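Local coordinates for protein putative enoyl-CoA hydratase/isomerase (Acinetobacter baumannii, PDB 3FDU) that probably catalyses the hydration or double-bond isomerisation of enoyl-CoA thioesters, as a member of the crotonase superfamily, at residues A[90-95]-A[142-147]; A[114-119]-A[134-139]; A[27-30]-A[36-39]; A[81-86]-A[231-236]; A[148-153]-A[219-224]. The protein carries 4 engineered substitutions. All coordinates share one frame; numbering follows the deposited sequence.

Interaction 1: A[90-95]-A[142-147]; sequences VLLKSA and SPEGGA. With SO4 (sulfate ion), chain G.
Leu92 drives one branch of its side chain against the backbone of Gly145, and this apolar meeting carries the contact. Its CD1 lies 3.4 Å from Gly145 CA, closer than ordinary carbon–carbon contact, while Leu92 CD2 stays at 3.9 Å from the same CA. CG stands beside the backbone N of Leu92 (chi1 -70°), which swings the fork out from helix 87-97. Leu92 CD1 also comes within 4.0 Å of Glu144 OE2, an apolar flank to that carboxylate.

Polar order belongs to the turn and the helix separately. A type I' turn runs from Glu144 to Ala147, with both central glycines at positive phi and a weak Ala147 N to Glu144 O bond of 3.3 Å. Gly146 is the N-cap of helix 147-155, and its N is hydrogen-bonded to Glu228 OE1.

Charged and polar contacts lie one residue further along helix 87-97: Lys93 NZ forms a salt bridge with Asp226, a hydrogen bond to Gly84 O and a doubtfully short bond to a sulfate oxygen.

Glu144 also packs on Ile113 and Thr116, its side chain about 5 Å from a bound glycerol, probably from the crystallisation liquor, consistent with the active-site pocket of the crotonase fold.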
# COMPACT_ATOMS: atom_id res chain seq x y z
N VAL A 90 5.24 -8.66 -23.41
CA VAL A 90 6.36 -9.64 -23.39
C VAL A 90 7.53 -9.11 -22.51
O VAL A 90 8.05 -9.81 -21.65
CB VAL A 90 6.88 -10.00 -24.82
CG1 VAL A 90 8.21 -10.90 -24.76
CG2 VAL A 90 5.78 -10.76 -25.63
N LEU A 91 7.90 -7.85 -22.71
CA LEU A 91 8.93 -7.19 -21.88
C LEU A 91 8.49 -7.16 -20.42
O LEU A 91 9.28 -7.54 -19.52
CB LEU A 91 9.22 -5.76 -22.39
CG LEU A 91 10.12 -4.89 -21.48
CD1 LEU A 91 11.42 -5.62 -21.22
CD2 LEU A 91 10.38 -3.51 -22.17
N LEU A 92 7.27 -6.69 -20.17
CA LEU A 92 6.83 -6.59 -18.79
C LEU A 92 6.82 -7.93 -18.07
O LEU A 92 7.21 -8.00 -16.91
CB LEU A 92 5.46 -5.90 -18.66
CG LEU A 92 5.45 -4.38 -18.96
CD1 LEU A 92 4.07 -3.92 -19.53
CD2 LEU A 92 5.82 -3.59 -17.74
N LYS A 93 6.34 -9.00 -18.74
CA LYS A 93 6.45 -10.34 -18.13
C LYS A 93 7.88 -10.85 -17.96
O LYS A 93 8.20 -11.51 -16.95
CB LYS A 93 5.57 -11.38 -18.89
CG LYS A 93 4.06 -11.05 -18.79
CD LYS A 93 3.16 -12.05 -19.58
CE LYS A 93 3.34 -11.87 -21.08
NZ LYS A 93 2.40 -12.78 -21.84
N SER A 94 8.75 -10.64 -18.95
CA SER A 94 10.14 -11.01 -18.79
C SER A 94 10.77 -10.35 -17.55
O SER A 94 11.57 -10.95 -16.86
CB SER A 94 10.99 -10.61 -19.99
OG SER A 94 10.71 -11.49 -21.08
N ALA A 95 10.48 -9.09 -17.37
CA ALA A 95 10.96 -8.36 -16.24
C ALA A 95 10.35 -8.93 -14.95
O ALA A 95 11.09 -9.21 -14.01
CB ALA A 95 10.66 -6.85 -16.40
N SER A 142 -5.68 2.09 -21.69
CA SER A 142 -6.11 1.53 -20.39
C SER A 142 -4.86 0.98 -19.74
O SER A 142 -3.78 1.05 -20.33
CB SER A 142 -7.20 0.41 -20.57
OG SER A 142 -6.69 -0.61 -21.42
N PRO A 143 -4.97 0.42 -18.53
CA PRO A 143 -3.68 0.12 -17.84
C PRO A 143 -2.84 -0.97 -18.53
O PRO A 143 -3.41 -1.84 -19.23
CB PRO A 143 -4.16 -0.42 -16.47
CG PRO A 143 -5.47 0.42 -16.23
CD PRO A 143 -6.13 0.42 -17.61
N GLU A 144 -1.51 -0.95 -18.34
CA GLU A 144 -0.70 -2.15 -18.65
C GLU A 144 0.36 -2.42 -17.59
O GLU A 144 0.50 -1.65 -16.64
CB GLU A 144 -0.06 -2.11 -20.07
CG GLU A 144 0.45 -0.75 -20.55
CD GLU A 144 1.71 -0.86 -21.43
OE1 GLU A 144 1.58 -1.30 -22.60
OE2 GLU A 144 2.81 -0.44 -20.98
N GLY A 145 1.09 -3.52 -17.73
CA GLY A 145 2.10 -3.91 -16.75
C GLY A 145 1.58 -4.33 -15.39
O GLY A 145 2.33 -4.41 -14.41
N GLY A 146 0.28 -4.58 -15.28
CA GLY A 146 -0.29 -5.02 -14.03
C GLY A 146 -0.55 -3.86 -13.10
O GLY A 146 -0.84 -4.07 -11.93
N ALA A 147 -0.46 -2.64 -13.63
CA ALA A 147 -0.53 -1.44 -12.81
C ALA A 147 -1.88 -1.27 -12.14
O ALA A 147 -1.96 -0.69 -11.04
CB ALA A 147 -0.18 -0.18 -13.67
S SO4 G . 3.91 -16.21 -21.22
O1 SO4 G . 3.17 -16.50 -19.98
O2 SO4 G . 3.41 -17.02 -22.31
O3 SO4 G . 3.85 -14.79 -21.56
O4 SO4 G . 5.34 -16.47 -20.97

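Interaction 2: A[114-119]-A[134-139]; sequences GVTILL and IPFVSL
The Phe136 ring receives Thr116 at its edge: the methyl CG2 of Thr116 lies near the ring plane, 3.8 Å from Phe136 CE2 and 4.1 Å from Phe136 CZ. The two side chains approach from opposite directions. Thr116 can offer its methyl because CG2 stands anti to the carbonyl carbon, leaving OG1 between the backbone N and carbonyl carbon (chi1 62°).

Alongside this, an aliphatic pair closes the other half of the contact. Val115 CG1 meets the outer end of Ile134 at about a right angle, 4.0 Å from Ile134 CD1 and equally far from Ile134 CG1, so it rests across the last bond of that chain.

The segment 134-139 is braced from within where Pro135 O accepts two donors, Ser138 OG at 3.0 Å and Leu139 N at 3.0 Å. These bonds fold the backbone back just after Phe136.

All four touching residues are buried. Phe136 also touches Glu144 in the loop before helix 147-155, and Ile134, directly after strand 131-133, packs on Leu151. Thr116 leans on Leu92 of helix 87-97 and on Ala147 of helix 147-155, and thus links helix 113-116 to both helices.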
# COMPACT_ATOMS: atom_id res chain seq x y z
N GLY A 114 7.70 3.43 -19.20
CA GLY A 114 8.78 3.97 -18.34
C GLY A 114 8.37 4.02 -16.87
O GLY A 114 9.25 3.91 -15.99
N VAL A 115 7.08 4.14 -16.59
CA VAL A 115 6.57 3.99 -15.22
C VAL A 115 6.17 2.52 -14.91
O VAL A 115 6.46 2.03 -13.81
CB VAL A 115 5.32 4.86 -14.94
CG1 VAL A 115 4.71 4.56 -13.53
CG2 VAL A 115 5.66 6.35 -14.93
N THR A 116 5.43 1.84 -15.80
CA THR A 116 4.93 0.49 -15.42
C THR A 116 6.04 -0.58 -15.26
O THR A 116 5.88 -1.51 -14.49
CB THR A 116 3.86 -0.02 -16.36
OG1 THR A 116 4.43 -0.14 -17.67
CG2 THR A 116 2.65 0.95 -16.40
N ILE A 117 7.15 -0.43 -15.99
CA ILE A 117 8.29 -1.32 -15.80
C ILE A 117 8.92 -1.16 -14.39
O ILE A 117 9.49 -2.12 -13.85
CB ILE A 117 9.37 -1.19 -16.92
CG1 ILE A 117 10.27 -2.43 -16.89
CG2 ILE A 117 10.22 0.08 -16.70
CD1 ILE A 117 10.62 -3.03 -18.15
N LEU A 118 8.79 0.02 -13.77
CA LEU A 118 9.29 0.25 -12.41
C LEU A 118 8.61 -0.67 -11.42
O LEU A 118 9.19 -1.05 -10.39
CB LEU A 118 9.04 1.71 -11.97
CG LEU A 118 9.64 2.75 -12.92
CD1 LEU A 118 9.37 4.11 -12.32
CD2 LEU A 118 11.16 2.45 -13.12
N LEU A 119 7.37 -1.02 -11.72
CA LEU A 119 6.60 -1.93 -10.86
C LEU A 119 7.05 -3.38 -10.99
O LEU A 119 6.63 -4.24 -10.19
CB LEU A 119 5.12 -1.86 -11.17
CG LEU A 119 4.49 -0.49 -10.90
CD1 LEU A 119 3.12 -0.44 -11.66
CD2 LEU A 119 4.33 -0.17 -9.40
N ILE A 134 1.85 8.47 -16.71
CA ILE A 134 1.09 7.32 -17.22
C ILE A 134 -0.03 7.88 -18.10
O ILE A 134 -1.11 8.22 -17.62
CB ILE A 134 0.41 6.53 -16.06
CG1 ILE A 134 1.39 6.42 -14.88
CG2 ILE A 134 0.01 5.08 -16.52
CD1 ILE A 134 0.87 5.55 -13.74
N PRO A 135 0.25 8.02 -19.37
CA PRO A 135 -0.67 8.74 -20.28
C PRO A 135 -1.77 7.88 -20.87
O PRO A 135 -2.54 8.40 -21.72
CB PRO A 135 0.27 9.20 -21.41
CG PRO A 135 1.34 8.14 -21.44
CD PRO A 135 1.52 7.66 -20.01
N PHE A 136 -1.88 6.61 -20.45
CA PHE A 136 -2.83 5.67 -21.10
C PHE A 136 -4.25 6.23 -21.19
O PHE A 136 -4.89 6.16 -22.24
CB PHE A 136 -2.84 4.26 -20.41
CG PHE A 136 -1.44 3.64 -20.23
CD1 PHE A 136 -0.53 3.61 -21.28
CD2 PHE A 136 -1.05 3.10 -19.01
CE1 PHE A 136 0.77 3.06 -21.09
CE2 PHE A 136 0.20 2.54 -18.84
CZ PHE A 136 1.11 2.54 -19.87
N VAL A 137 -4.79 6.75 -20.10
CA VAL A 137 -6.18 7.28 -20.21
C VAL A 137 -6.35 8.38 -21.27
O VAL A 137 -7.34 8.40 -22.03
CB VAL A 137 -6.75 7.69 -18.84
CG1 VAL A 137 -8.08 8.50 -19.03
CG2 VAL A 137 -7.04 6.39 -17.99
N SER A 138 -5.40 9.32 -21.32
CA SER A 138 -5.57 10.45 -22.24
C SER A 138 -5.26 10.03 -23.67
O SER A 138 -5.71 10.69 -24.62
CB SER A 138 -4.72 11.67 -21.82
OG SER A 138 -3.37 11.25 -21.72
N LEU A 139 -4.57 8.91 -23.86
CA LEU A 139 -4.41 8.37 -25.22
C LEU A 139 -5.64 7.56 -25.66
O LEU A 139 -5.68 7.11 -26.78
CB LEU A 139 -3.16 7.47 -25.31
CG LEU A 139 -1.81 8.18 -25.17
CD1 LEU A 139 -0.67 7.18 -24.93
CD2 LEU A 139 -1.55 9.03 -26.45

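Interaction 3: A[27-30]-A[36-39]; sequences NALY and WIAK
Tyr30 brings its phenol end to the indole of Trp36, and the approach tightens toward the tip. From CB the chain leaves with CG lodged between the backbone N and the carbonyl carbon (chi1 52°), a placement that carries the ring over to the helix although the first bond does not aim there. Along the ring, CE1 of Tyr30 is the first atom to meet Trp36, at 4.1 Å from CZ3, and Tyr30 CZ lies equally far from that carbon. The hydroxyl comes closest: Tyr30 OH is 3.3 Å from Trp36 CZ3 and 3.8 Å from Trp36 CH2. The planes of the two rings stand at 87°, with the Tyr30 ring centroid 5.9 Å from that of the six-membered ring of Trp36, and the side chains cross obliquely. The polar need of Tyr30 OH is met by a hydrogen bond to His6 ND1, while the ring of His4 stacks with Trp36, so the N-terminal tail lies against both aromatic residues.

Tyr30 is also the N-cap of helix 31-46, the connecting helix of a beta-alpha-beta unit that runs from strand 15-20 to the adjacent parallel strand 52-57 in the crotonase fold. The contact therefore joins the entrance of this helix to its second turn.

On the more buried side, Leu29 CD2 comes to 4.2 Å from Ile37 CD1, the two side chains meeting at about a right angle. Both also pack on Ile20 of strand 15-20. Backbone hydrogen bonds of Leu29 with Gly65 and Asp67 fix the loop.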
# COMPACT_ATOMS: atom_id res chain seq x y z
N ASN A 27 14.65 7.77 -26.46
CA ASN A 27 14.48 6.41 -25.98
C ASN A 27 13.03 5.88 -26.09
O ASN A 27 12.64 4.93 -25.37
CB ASN A 27 15.02 6.30 -24.54
CG ASN A 27 16.56 6.16 -24.51
OD1 ASN A 27 17.19 6.26 -25.55
ND2 ASN A 27 17.15 5.94 -23.31
N ALA A 28 12.23 6.47 -26.96
CA ALA A 28 10.92 5.84 -27.27
C ALA A 28 11.13 4.41 -27.75
O ALA A 28 12.07 4.14 -28.51
CB ALA A 28 10.06 6.66 -28.33
N LEU A 29 10.25 3.50 -27.34
CA LEU A 29 10.44 2.07 -27.67
C LEU A 29 9.52 1.62 -28.80
O LEU A 29 8.36 1.92 -28.78
CB LEU A 29 10.20 1.18 -26.45
CG LEU A 29 11.09 1.61 -25.27
CD1 LEU A 29 10.72 0.86 -23.98
CD2 LEU A 29 12.61 1.39 -25.59
N TYR A 30 10.07 0.90 -29.77
CA TYR A 30 9.29 0.30 -30.85
C TYR A 30 9.19 -1.22 -30.65
O TYR A 30 9.97 -1.80 -29.90
CB TYR A 30 9.89 0.67 -32.23
CG TYR A 30 11.40 0.40 -32.39
CD1 TYR A 30 11.86 -0.77 -32.96
CD2 TYR A 30 12.34 1.33 -31.99
CE1 TYR A 30 13.22 -1.02 -33.12
CE2 TYR A 30 13.72 1.10 -32.14
CZ TYR A 30 14.14 -0.07 -32.72
OH TYR A 30 15.48 -0.32 -32.89
N TRP A 36 13.83 -7.25 -27.92
CA TRP A 36 15.27 -7.37 -27.68
C TRP A 36 15.55 -7.16 -26.20
O TRP A 36 16.39 -7.85 -25.63
CB TRP A 36 16.07 -6.32 -28.48
CG TRP A 36 15.89 -6.50 -29.96
CD1 TRP A 36 15.54 -7.65 -30.60
CD2 TRP A 36 16.02 -5.48 -30.98
NE1 TRP A 36 15.44 -7.41 -31.96
CE2 TRP A 36 15.75 -6.10 -32.22
CE3 TRP A 36 16.36 -4.13 -30.95
CZ2 TRP A 36 15.79 -5.39 -33.44
CZ3 TRP A 36 16.42 -3.42 -32.16
CH2 TRP A 36 16.13 -4.06 -33.39
N ILE A 37 14.89 -6.17 -25.58
CA ILE A 37 15.11 -6.00 -24.13
C ILE A 37 14.61 -7.25 -23.35
O ILE A 37 15.28 -7.72 -22.41
CB ILE A 37 14.47 -4.72 -23.58
CG1 ILE A 37 15.03 -3.45 -24.30
CG2 ILE A 37 14.80 -4.61 -22.07
CD1 ILE A 37 14.14 -2.15 -24.03
N ALA A 38 13.43 -7.75 -23.72
CA ALA A 38 12.88 -8.96 -23.08
C ALA A 38 13.82 -10.14 -23.20
O ALA A 38 14.05 -10.86 -22.23
CB ALA A 38 11.50 -9.32 -23.68
N LYS A 39 14.39 -10.34 -24.40
CA LYS A 39 15.29 -11.48 -24.57
C LYS A 39 16.53 -11.36 -23.74
O LYS A 39 17.02 -12.38 -23.21
CB LYS A 39 15.70 -11.72 -26.03
CG LYS A 39 14.55 -11.60 -27.01
CD LYS A 39 13.35 -12.45 -26.63
CE LYS A 39 12.13 -12.01 -27.43
NZ LYS A 39 11.31 -11.14 -26.58

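Interaction 4: A[81-86]-A[231-236]; sequences GPAGQV and IFMQRV. With SO4 (sulfate ion), chain G.
Met233 touches Ala83 and Val86 with two successive atoms of its side chain. The methyl of Ala83 rests on the stem, Ala83 CB being 3.9 Å from Met233 CG, and one branch of Val86 reaches the sulfur, with Val86 CG2 4.1 Å from Met233 SD. This division of labour follows from two torsions: chi1 (-73°) sets CG beside the backbone N of Met233, and a bend at chi2 (-59°) then turns SD aside instead of letting the chain run straight out, so that the two atoms face different neighbours. All of these contacts are apolar.

The next shell is the backbone that holds the two small residues. Residues 83-85 form a 3-10 turn in which Gln85 N bonds to Pro82 O at 3.0 Å and Val86 N to Ala83 O at 3.1 Å, turning Ala83 and Val86 toward the same helix. Gln85 itself points elsewhere and gives only weak bonds to the sulfate ion, Gln85 NE2 lying 3.3 Å from its O2; Lys93 and Arg97 bind that ion as well.

Further out, Ile231 and Arg235 touch Leu213 and Ala205 of the second subunit. Val86 is the N-cap at the start of helix 87-97, and Met233 lies near the C-terminal end of helix 218-236. Phe74 of helix 68-76 packs on Val86, Met233 and Val236, so three helices converge here.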
# COMPACT_ATOMS: atom_id res chain seq x y z
N GLY A 81 -2.99 -11.89 -32.99
CA GLY A 81 -2.69 -12.91 -31.97
C GLY A 81 -3.04 -12.64 -30.50
O GLY A 81 -3.69 -11.67 -30.16
N PRO A 82 -2.61 -13.53 -29.61
CA PRO A 82 -2.98 -13.40 -28.21
C PRO A 82 -2.46 -12.02 -27.70
O PRO A 82 -1.35 -11.67 -27.96
CB PRO A 82 -2.23 -14.59 -27.55
CG PRO A 82 -2.13 -15.61 -28.65
CD PRO A 82 -1.91 -14.80 -29.90
N ALA A 83 -3.32 -11.25 -27.04
CA ALA A 83 -2.98 -9.89 -26.63
C ALA A 83 -1.73 -9.91 -25.76
O ALA A 83 -0.89 -9.03 -25.89
CB ALA A 83 -4.16 -9.27 -25.88
N GLY A 84 -1.58 -10.94 -24.92
CA GLY A 84 -0.41 -11.07 -24.02
C GLY A 84 0.94 -11.32 -24.69
O GLY A 84 1.98 -11.28 -24.04
N GLN A 85 0.95 -11.55 -26.01
CA GLN A 85 2.20 -11.71 -26.73
C GLN A 85 2.54 -10.46 -27.55
O GLN A 85 3.52 -10.44 -28.30
CB GLN A 85 2.13 -12.96 -27.65
CG GLN A 85 1.86 -14.25 -26.88
CD GLN A 85 3.01 -14.60 -25.98
OE1 GLN A 85 4.16 -14.61 -26.40
NE2 GLN A 85 2.71 -14.90 -24.72
N VAL A 86 1.78 -9.39 -27.38
CA VAL A 86 2.13 -8.10 -28.02
C VAL A 86 3.40 -7.53 -27.29
O VAL A 86 3.46 -7.63 -26.06
CB VAL A 86 0.92 -7.14 -28.05
CG1 VAL A 86 1.29 -5.73 -28.57
CG2 VAL A 86 -0.21 -7.73 -28.98
N ILE A 231 -7.96 -6.13 -22.50
CA ILE A 231 -8.68 -4.86 -22.47
C ILE A 231 -7.94 -3.74 -23.25
O ILE A 231 -8.57 -2.97 -23.97
CB ILE A 231 -8.98 -4.43 -21.01
CG1 ILE A 231 -9.98 -5.46 -20.42
CG2 ILE A 231 -9.47 -2.90 -20.95
CD1 ILE A 231 -10.18 -5.34 -18.94
N PHE A 232 -6.62 -3.70 -23.11
CA PHE A 232 -5.77 -2.72 -23.79
C PHE A 232 -5.95 -2.83 -25.33
O PHE A 232 -6.08 -1.82 -26.04
CB PHE A 232 -4.30 -2.97 -23.39
CG PHE A 232 -3.32 -1.91 -23.90
CD1 PHE A 232 -2.93 -0.85 -23.08
CD2 PHE A 232 -2.77 -2.01 -25.16
CE1 PHE A 232 -2.00 0.16 -23.56
CE2 PHE A 232 -1.85 -1.02 -25.64
CZ PHE A 232 -1.46 0.05 -24.83
N MET A 233 -5.94 -4.06 -25.86
CA MET A 233 -6.13 -4.25 -27.31
C MET A 233 -7.51 -3.88 -27.84
O MET A 233 -7.63 -3.41 -29.01
CB MET A 233 -5.69 -5.68 -27.73
CG MET A 233 -4.14 -5.89 -27.73
SD MET A 233 -3.12 -4.82 -28.82
CE MET A 233 -3.88 -5.31 -30.44
N GLN A 234 -8.55 -4.09 -27.02
CA GLN A 234 -9.92 -3.58 -27.27
C GLN A 234 -9.91 -2.07 -27.49
O GLN A 234 -10.58 -1.55 -28.38
CB GLN A 234 -10.86 -3.89 -26.10
CG GLN A 234 -11.15 -5.40 -25.91
CD GLN A 234 -12.00 -5.70 -24.66
OE1 GLN A 234 -12.51 -4.79 -23.98
NE2 GLN A 234 -12.17 -6.96 -24.38
N ARG A 235 -9.18 -1.37 -26.62
CA ARG A 235 -8.98 0.09 -26.78
C ARG A 235 -8.15 0.44 -27.97
O ARG A 235 -8.52 1.32 -28.72
CB ARG A 235 -8.33 0.72 -25.52
CG ARG A 235 -8.89 0.21 -24.23
CD ARG A 235 -10.02 1.01 -23.66
NE ARG A 235 -10.67 1.85 -24.63
CZ ARG A 235 -11.78 1.50 -25.29
NH1 ARG A 235 -12.35 0.32 -25.06
NH2 ARG A 235 -12.32 2.35 -26.15
N VAL A 236 -7.02 -0.25 -28.18
CA VAL A 236 -6.23 -0.01 -29.40
C VAL A 236 -7.05 -0.18 -30.74
O VAL A 236 -6.83 0.55 -31.75
CB VAL A 236 -5.04 -0.97 -29.46
CG1 VAL A 236 -4.45 -1.06 -30.90
CG2 VAL A 236 -3.96 -0.62 -28.34
S SO4 G . 3.91 -16.21 -21.22
O1 SO4 G . 3.17 -16.50 -19.98
O2 SO4 G . 3.41 -17.02 -22.31
O3 SO4 G . 3.85 -14.79 -21.56
O4 SO4 G . 5.34 -16.47 -20.97

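Interaction 5: A[148-153]-A[219-224]; sequences SQLLVK and DQIIEC
With SG anti to the backbone N (chi1 179°), Cys224 sends its sulfur across to the helix 148-153, where Gln149, extended beyond CG (chi2 -178°), lies beside the sulfur. The sulfur consequently meets much of the length of the glutamine: Cys224 SG is 4.1 Å from Gln149 CB, 3.9 Å from Gln149 CG, and 3.8 Å from Gln149 NE2. This is a van der Waals contact of a thiol with an aliphatic stem and the amide that ends it. Cys224 contributes the most to the buried surface, which totals 186 Å² over both segments.

Ser148 supplies a second, smaller touch, its OG standing 3.9 Å from Cys224 SG. That hydroxyl is engaged elsewhere, in a hydrogen bond to Glu228 one turn further along helix 218-236, so Ser148 links the two helices at a point beside the sulfur.

One turn before Cys224, the branches of Leu150 face Ile221, with Leu150 CD1 4.3 Å from Ile221 CG2. Leu150 packs also on Leu119 and Gln120, which joins this end of the contact to the segment after helix 113-116.

The helical segments run at 120° between their N-to-C directions, and their axes come no nearer than 10.6 Å, a spacing bridged by the side chains just named. Ser148 and Gln149 also pack on Leu213 and His216 of the second subunit. The arrangement is a crossed helix-on-helix packing at the border of the subunit interface in this three-chain assembly, of the kind expected for a crotonase-family trimer.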
# COMPACT_ATOMS: atom_id res chain seq x y z
N SER A 148 -2.95 -1.75 -12.78
CA SER A 148 -4.26 -1.69 -12.12
C SER A 148 -4.23 -2.37 -10.75
O SER A 148 -5.03 -2.02 -9.89
CB SER A 148 -5.40 -2.29 -12.96
OG SER A 148 -5.11 -3.65 -13.28
N GLN A 149 -3.32 -3.31 -10.54
CA GLN A 149 -3.19 -3.94 -9.23
C GLN A 149 -1.89 -3.58 -8.51
O GLN A 149 -1.93 -3.24 -7.33
CB GLN A 149 -3.37 -5.50 -9.30
CG GLN A 149 -4.80 -5.89 -9.65
CD GLN A 149 -5.00 -7.42 -9.68
OE1 GLN A 149 -4.30 -8.15 -9.01
NE2 GLN A 149 -5.96 -7.88 -10.48
N LEU A 150 -0.75 -3.65 -9.22
CA LEU A 150 0.56 -3.31 -8.63
C LEU A 150 0.72 -1.85 -8.18
O LEU A 150 1.31 -1.59 -7.12
CB LEU A 150 1.71 -3.68 -9.57
CG LEU A 150 1.77 -5.16 -9.98
CD1 LEU A 150 2.93 -5.29 -10.99
CD2 LEU A 150 1.98 -6.04 -8.78
N LEU A 151 0.20 -0.91 -8.97
CA LEU A 151 0.30 0.52 -8.53
C LEU A 151 -0.66 0.77 -7.34
O LEU A 151 -0.34 1.51 -6.43
CB LEU A 151 -0.06 1.49 -9.70
CG LEU A 151 0.22 2.97 -9.39
CD1 LEU A 151 1.73 3.22 -9.10
CD2 LEU A 151 -0.24 3.91 -10.55
N VAL A 152 -1.85 0.18 -7.34
CA VAL A 152 -2.73 0.33 -6.17
C VAL A 152 -2.03 -0.22 -4.91
O VAL A 152 -2.08 0.37 -3.81
CB VAL A 152 -4.10 -0.45 -6.36
CG1 VAL A 152 -4.87 -0.57 -5.02
CG2 VAL A 152 -4.95 0.23 -7.37
N LYS A 153 -1.37 -1.35 -5.04
CA LYS A 153 -0.63 -1.91 -3.89
C LYS A 153 0.59 -1.06 -3.47
O LYS A 153 0.82 -0.84 -2.28
CB LYS A 153 -0.20 -3.36 -4.17
CG LYS A 153 -1.41 -4.35 -4.09
CD LYS A 153 -1.01 -5.81 -4.47
CE LYS A 153 -2.28 -6.66 -4.69
NZ LYS A 153 -1.95 -8.07 -5.08
N ASP A 219 2.31 -15.90 -10.40
CA ASP A 219 1.32 -16.42 -11.37
C ASP A 219 0.14 -15.49 -11.50
O ASP A 219 -0.31 -15.24 -12.63
CB ASP A 219 0.80 -17.81 -10.98
CG ASP A 219 1.80 -18.90 -11.27
OD1 ASP A 219 2.77 -18.67 -12.04
OD2 ASP A 219 1.61 -20.02 -10.72
N GLN A 220 -0.35 -14.97 -10.38
CA GLN A 220 -1.43 -13.98 -10.41
C GLN A 220 -1.04 -12.64 -11.05
O GLN A 220 -1.90 -11.97 -11.65
CB GLN A 220 -1.98 -13.67 -9.00
CG GLN A 220 -2.75 -14.79 -8.36
CD GLN A 220 -1.95 -16.11 -8.30
OE1 GLN A 220 -2.39 -17.13 -8.86
NE2 GLN A 220 -0.79 -16.10 -7.63
N ILE A 221 0.21 -12.21 -10.86
CA ILE A 221 0.73 -10.99 -11.51
C ILE A 221 0.74 -11.21 -13.04
O ILE A 221 0.33 -10.35 -13.83
CB ILE A 221 2.16 -10.64 -10.97
CG1 ILE A 221 2.07 -10.28 -9.47
CG2 ILE A 221 2.87 -9.50 -11.80
CD1 ILE A 221 3.51 -10.06 -8.87
N ILE A 222 1.23 -12.36 -13.47
CA ILE A 222 1.23 -12.68 -14.88
C ILE A 222 -0.19 -12.66 -15.43
O ILE A 222 -0.44 -12.06 -16.47
CB ILE A 222 1.89 -14.06 -15.15
CG1 ILE A 222 3.37 -14.08 -14.74
CG2 ILE A 222 1.83 -14.36 -16.60
CD1 ILE A 222 4.24 -13.13 -15.56
N GLU A 223 -1.13 -13.31 -14.73
CA GLU A 223 -2.55 -13.27 -15.09
C GLU A 223 -3.13 -11.86 -15.20
O GLU A 223 -3.95 -11.58 -16.10
CB GLU A 223 -3.40 -14.12 -14.11
CG GLU A 223 -3.25 -15.65 -14.37
CD GLU A 223 -3.68 -16.55 -13.17
OE1 GLU A 223 -3.96 -16.01 -12.08
OE2 GLU A 223 -3.71 -17.80 -13.34
N CYS A 224 -2.74 -10.97 -14.28
CA CYS A 224 -3.20 -9.58 -14.32
C CYS A 224 -2.65 -8.87 -15.57
O CYS A 224 -3.41 -8.23 -16.31
CB CYS A 224 -2.80 -8.83 -13.05
SG CYS A 224 -3.31 -7.07 -13.05

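Overall arrangement
Interaction 1 is the hub, touching each of the other four. Its centre lies about 9 Å from that of interaction 5 and about 10 Å from that of interaction 2; Glu144 CG is 3.4 Å from Phe136 CZ, and Gly146 CA 3.8 Å from Cys224 SG. Interactions 1 and 4 share the sulfate ion. Helix 218-236 serves interactions 4 and 5, whose centres are about 17 Å apart. Interaction 3 is the remote one, about 22 Å between centres from interaction 5, yet Ile37 CG2 lies 3.6 Å from Leu91 CD1. A bound glycerol lies about 5 Å from the Glu144 side chain and one about 4 Å from that of Val86, which may mark a pocket beside interactions 1 and 4.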